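Local coordinates for Glyoxalase/bleomycin resistance protein/dioxygenase (Catenulispora acidiphila, PDB 4G6X), which belongs to the vicinal oxygen chelate (VOC) superfamily and is tentatively assigned a dioxygenase activity, at residues 111-116 with 121-126; 59-64 with 79-84. All blocks are in the same frame, centred on the assembly; numbering follows the deposited sequence.

Contact 1. Residues 111-116 with 121-126; sequences AEYERL and VRFTQE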
# COMPACT_ATOMS: atom_id res chain seq x y z
N ALA A 111 -3.46 13.60 -20.28
CA ALA A 111 -4.54 12.86 -20.89
C ALA A 111 -5.45 12.32 -19.82
O ALA A 111 -6.68 12.40 -19.91
CB ALA A 111 -3.97 11.71 -21.69
N GLU A 112 -4.86 11.72 -18.79
CA GLU A 112 -5.67 11.11 -17.76
C GLU A 112 -6.43 12.16 -16.90
O GLU A 112 -7.62 11.97 -16.59
CB GLU A 112 -4.80 10.17 -16.93
CG GLU A 112 -5.59 9.27 -15.98
CD GLU A 112 -6.42 8.18 -16.66
OE1 GLU A 112 -6.40 8.03 -17.91
OE2 GLU A 112 -7.12 7.45 -15.91
N TYR A 113 -5.77 13.26 -16.56
CA TYR A 113 -6.44 14.41 -15.94
C TYR A 113 -7.66 14.84 -16.74
O TYR A 113 -8.74 15.07 -16.18
CB TYR A 113 -5.46 15.56 -15.73
CG TYR A 113 -6.10 16.86 -15.35
CD1 TYR A 113 -6.66 17.06 -14.09
CD2 TYR A 113 -6.18 17.90 -16.28
CE1 TYR A 113 -7.25 18.28 -13.75
CE2 TYR A 113 -6.77 19.09 -15.95
CZ TYR A 113 -7.30 19.27 -14.69
OH TYR A 113 -7.90 20.44 -14.35
N GLU A 114 -7.50 14.90 -18.06
CA GLU A 114 -8.57 15.37 -18.93
C GLU A 114 -9.69 14.33 -18.96
O GLU A 114 -10.85 14.67 -18.87
CB GLU A 114 -8.06 15.68 -20.36
CG GLU A 114 -8.52 17.05 -20.87
CD GLU A 114 -8.12 18.19 -19.93
OE1 GLU A 114 -6.91 18.51 -19.86
OE2 GLU A 114 -9.00 18.77 -19.24
N ARG A 115 -9.32 13.06 -19.03
CA ARG A 115 -10.33 11.99 -19.09
C ARG A 115 -11.14 11.95 -17.80
O ARG A 115 -12.37 11.86 -17.81
CB ARG A 115 -9.66 10.64 -19.31
CG ARG A 115 -10.60 9.47 -19.59
CD ARG A 115 -9.82 8.16 -19.74
NE ARG A 115 -9.34 7.60 -18.47
CZ ARG A 115 -10.11 6.96 -17.60
NH1 ARG A 115 -11.41 6.77 -17.82
NH2 ARG A 115 -9.58 6.50 -16.48
N LEU A 116 -10.42 11.95 -16.70
CA LEU A 116 -11.07 11.81 -15.41
C LEU A 116 -11.91 13.05 -15.11
O LEU A 116 -13.02 12.93 -14.59
CB LEU A 116 -10.03 11.57 -14.35
CG LEU A 116 -9.35 10.22 -14.47
CD1 LEU A 116 -8.19 10.23 -13.51
CD2 LEU A 116 -10.31 9.08 -14.18
N VAL A 121 -14.59 13.61 -12.02
CA VAL A 121 -13.66 13.40 -10.89
C VAL A 121 -13.14 14.76 -10.44
O VAL A 121 -12.78 15.63 -11.26
CB VAL A 121 -12.46 12.49 -11.29
CG1 VAL A 121 -11.42 12.42 -10.18
CG2 VAL A 121 -12.90 11.07 -11.65
N ARG A 122 -13.08 14.96 -9.14
CA ARG A 122 -12.63 16.20 -8.59
C ARG A 122 -11.13 16.18 -8.33
O ARG A 122 -10.66 15.32 -7.63
CB ARG A 122 -13.37 16.40 -7.28
CG ARG A 122 -13.16 17.71 -6.58
CD ARG A 122 -13.82 17.72 -5.21
NE ARG A 122 -13.16 18.70 -4.42
CZ ARG A 122 -12.58 18.49 -3.26
NH1 ARG A 122 -12.61 17.32 -2.68
NH2 ARG A 122 -11.99 19.48 -2.69
N PHE A 123 -10.39 17.14 -8.87
CA PHE A 123 -8.96 17.25 -8.56
C PHE A 123 -8.71 18.40 -7.58
O PHE A 123 -9.24 19.54 -7.77
CB PHE A 123 -8.16 17.48 -9.83
CG PHE A 123 -8.00 16.23 -10.67
CD1 PHE A 123 -6.83 15.51 -10.61
CD2 PHE A 123 -9.05 15.76 -11.44
CE1 PHE A 123 -6.68 14.35 -11.34
CE2 PHE A 123 -8.92 14.59 -12.17
CZ PHE A 123 -7.75 13.89 -12.13
N THR A 124 -7.90 18.12 -6.56
CA THR A 124 -7.39 19.13 -5.63
C THR A 124 -6.06 19.74 -6.06
O THR A 124 -5.70 20.83 -5.65
CB THR A 124 -7.27 18.56 -4.21
OG1 THR A 124 -6.34 17.47 -4.23
CG2 THR A 124 -8.63 18.05 -3.72
N GLN A 125 -5.33 19.01 -6.91
CA GLN A 125 -4.12 19.51 -7.55
C GLN A 125 -4.10 19.06 -8.99
O GLN A 125 -4.10 17.87 -9.27
CB GLN A 125 -2.87 19.00 -6.84
CG GLN A 125 -1.56 19.64 -7.32
CD GLN A 125 -0.40 18.68 -7.20
OE1 GLN A 125 0.05 18.39 -6.09
NE2 GLN A 125 0.04 18.13 -8.32
N GLU A 126 -4.05 20.05 -9.89
CA GLU A 126 -3.88 19.83 -11.33
C GLU A 126 -2.47 19.31 -11.61
O GLU A 126 -1.59 19.45 -10.76
CB GLU A 126 -4.12 21.13 -12.11
CG GLU A 126 -5.56 21.63 -12.04
CD GLU A 126 -5.78 22.91 -12.85
OE1 GLU A 126 -4.81 23.45 -13.42
OE2 GLU A 126 -6.94 23.38 -12.92

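Contact 2. Residues 59-64 with 79-84; sequences GADRWL and LEPSSH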
# COMPACT_ATOMS: atom_id res chain seq x y z
N GLY A 59 -17.86 -11.79 6.87
CA GLY A 59 -18.93 -11.23 7.70
C GLY A 59 -19.78 -10.22 6.93
O GLY A 59 -20.26 -10.51 5.84
N ALA A 60 -19.93 -9.02 7.49
CA ALA A 60 -20.85 -8.01 6.93
C ALA A 60 -20.17 -7.16 5.88
O ALA A 60 -20.84 -6.34 5.22
CB ALA A 60 -21.38 -7.09 8.03
N ASP A 61 -18.86 -7.32 5.74
CA ASP A 61 -18.14 -6.58 4.68
C ASP A 61 -17.61 -7.59 3.66
O ASP A 61 -17.94 -8.79 3.69
CB ASP A 61 -16.99 -5.73 5.25
CG ASP A 61 -17.46 -4.79 6.39
OD1 ASP A 61 -18.29 -3.90 6.13
OD2 ASP A 61 -16.97 -4.96 7.50
N ARG A 62 -16.88 -7.03 2.71
CA ARG A 62 -16.30 -7.80 1.67
C ARG A 62 -14.82 -7.69 1.66
O ARG A 62 -14.25 -6.62 1.90
CB ARG A 62 -16.75 -7.22 0.31
CG ARG A 62 -18.23 -7.25 0.14
CD ARG A 62 -18.69 -5.99 -0.55
NE ARG A 62 -18.47 -6.09 -1.97
CZ ARG A 62 -18.82 -5.14 -2.83
NH1 ARG A 62 -18.64 -5.34 -4.13
NH2 ARG A 62 -19.31 -3.98 -2.40
N TRP A 63 -14.18 -8.79 1.21
CA TRP A 63 -12.84 -8.71 0.71
C TRP A 63 -12.97 -8.35 -0.73
O TRP A 63 -13.44 -9.14 -1.51
CB TRP A 63 -12.14 -10.09 0.81
CG TRP A 63 -10.76 -10.12 0.23
CD1 TRP A 63 -10.37 -10.50 -1.06
CD2 TRP A 63 -9.52 -9.77 0.90
NE1 TRP A 63 -9.01 -10.39 -1.20
CE2 TRP A 63 -8.45 -9.96 -0.06
CE3 TRP A 63 -9.21 -9.38 2.20
CZ2 TRP A 63 -7.12 -9.71 0.26
CZ3 TRP A 63 -7.86 -9.13 2.51
CH2 TRP A 63 -6.85 -9.31 1.58
N LEU A 64 -12.60 -7.12 -1.06
CA LEU A 64 -12.77 -6.56 -2.40
C LEU A 64 -11.46 -6.01 -2.90
O LEU A 64 -10.92 -5.01 -2.35
CB LEU A 64 -13.79 -5.43 -2.23
CG LEU A 64 -14.08 -4.65 -3.51
CD1 LEU A 64 -14.64 -5.57 -4.60
CD2 LEU A 64 -15.00 -3.45 -3.18
N LEU A 79 -9.84 -2.55 -1.26
CA LEU A 79 -10.71 -1.43 -0.93
C LEU A 79 -11.36 -1.78 0.38
O LEU A 79 -12.39 -2.44 0.42
CB LEU A 79 -11.70 -1.18 -2.06
CG LEU A 79 -11.07 -0.91 -3.43
CD1 LEU A 79 -12.18 -0.80 -4.46
CD2 LEU A 79 -10.14 0.29 -3.41
N GLU A 80 -10.70 -1.44 1.49
CA GLU A 80 -11.16 -2.00 2.77
C GLU A 80 -11.92 -1.05 3.65
O GLU A 80 -11.72 0.16 3.53
CB GLU A 80 -10.05 -2.70 3.54
CG GLU A 80 -9.06 -1.81 4.11
CD GLU A 80 -7.97 -2.54 4.93
OE1 GLU A 80 -8.19 -3.17 6.00
OE2 GLU A 80 -6.83 -2.41 4.48
N PRO A 81 -12.82 -1.59 4.48
CA PRO A 81 -13.66 -0.72 5.31
C PRO A 81 -12.86 0.12 6.28
O PRO A 81 -11.74 -0.24 6.70
CB PRO A 81 -14.59 -1.69 6.06
CG PRO A 81 -14.54 -2.95 5.30
CD PRO A 81 -13.18 -3.01 4.64
N SER A 82 -13.45 1.24 6.68
CA SER A 82 -12.82 2.20 7.61
C SER A 82 -13.47 2.14 8.98
O SER A 82 -13.52 3.16 9.65
CB SER A 82 -12.95 3.64 7.05
OG SER A 82 -12.29 3.72 5.75
N SER A 83 -13.93 0.98 9.42
CA SER A 83 -14.74 0.90 10.64
C SER A 83 -13.89 0.87 11.89
O SER A 83 -14.41 1.25 12.95
CB SER A 83 -15.66 -0.32 10.62
OG SER A 83 -14.90 -1.42 10.19
N HIS A 84 -12.62 0.49 11.81
CA HIS A 84 -11.75 0.57 12.97
C HIS A 84 -11.63 1.97 13.47
O HIS A 84 -11.45 2.87 12.70
CB HIS A 84 -10.38 0.01 12.68
CG HIS A 84 -9.49 -0.07 13.89
ND1 HIS A 84 -8.86 0.98 14.38
CD2 HIS A 84 -9.16 -1.12 14.72
CE1 HIS A 84 -8.17 0.63 15.45
NE2 HIS A 84 -8.36 -0.64 15.66

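Contact 1. Residues 111-116 with 121-126
Tyr113 of helix 109-118 and Phe123 at the start of strand 123-129 form an edge-to-face aromatic pair across the helix-to-strand connection of the second beta-alpha-beta-beta-beta module of this VOC-type fold. The ring centroids are 4.9 Å apart and the planes stand at 76°. Tyr113 presents its CD1-CE1 edge, with CD1 over the centre of the Phe123 face and 3.8 Å from Phe123 CG. Chi1 of 169° sets the tyrosine CG anti to the backbone N and carries the ring from the helix flank toward the strand.

Apolar contacts continue one turn on. Leu116 meets the phenylalanine at its rim, near the ring plane, with Leu116 CB 3.9 Å from Phe123 CE2, so Phe123 is met on a face by Tyr113 and at an edge by Leu116. Leu116 also lies side by side with Val121, whose CG2 branch is 4.0 Å from Leu116 CB. Leu148 of strand 145-150 touches both Leu116 and Phe123, extending this cluster onto the sheet, while Met25 of the second subunit packs on Leu116.

Among polar contacts, the backbone N of Val121 donates to Leu116 O at 3.1 Å, tying the strand's approach to the last turns of the helix. On another side of the helix, Arg115 grips the Glu112 carboxylate side-on through NE and NH2, and its NH2 also reaches Lys47 O; the grip is a salt bridge in which each carboxylate oxygen accepts one N-H, which should restrict rotation of the buried acid group. At the outer end of the contact, the extended Glu126 side chain crosses the tyrosine tip, bringing Glu126 CG to 3.5 Å from Tyr113 OH.

Contact 2. Residues 59-64 with 79-84
Leu79 and Leu64 meet where strands 76-81 and 61-67 run antiparallel as a beta hairpin in the first four-stranded sheet of the VOC fold. The backbone N of Leu79 donates to Leu64 O at 2.9 Å in an almost straight bond (N-H...O 174°). Beside this bond the two side chains cross at a slant, Leu64 CD2 lying 4.1 Å from Leu79 CD1. With chi1 178° setting the branch point opposite the backbone N and chi2 60° turning the branches, Leu64 directs CD2 at Leu79; the same CD2 lies over the centre of the Arg62 guanidinium face.

At Glu80 the backbone turns to the other neighbour, pairing with Val32 and Val34 of strand 29-34. Pro81 returns to the hairpin partner: its CG is the ring atom that touches Asp61, at 3.6 Å from Asp61 CG and 3.7 Å from Asp61 CB. The strands have spread here, with CA atoms of Asp61 and Pro81 7.4 Å apart. Beyond, Ser82 OG bonds to Lys91 NZ, and His84 ND1 accepts from Ala86 N ahead of helix 87-96, while His84 NE2 is hydrogen-bonded to Asp97 OD2 of the second subunit.

Helix 37-46 lies against the hairpin, its Gln37 touching Asp61, Leu64 and Pro81 and bonding through NE2 to Arg62 O and Leu79 O, with strands 51-58 and 29-34 flanking the pair.

How the contacts relate
From the N terminus, strand 29-34, helix 37-46 and strand 51-58 come first; contact 2 then joins strands 61-67 and 76-81, the central pair of the first sheet, near the open end of their hairpin, closing a loop of 14 residues between its segments. The chain continues through helix 87-96 and strand 102-106 before contact 1 closes the short turn from helix 109-118 into strand 123-129, an outermost strand of the second sheet. The contacts are therefore in series, neither nested nor crossed. They lie on opposite sides of the chain's centre, with centres 27 Å apart. One joins strand to strand, the other helix to strand, in two modules whose sheets share the strand order 1-4-3-2.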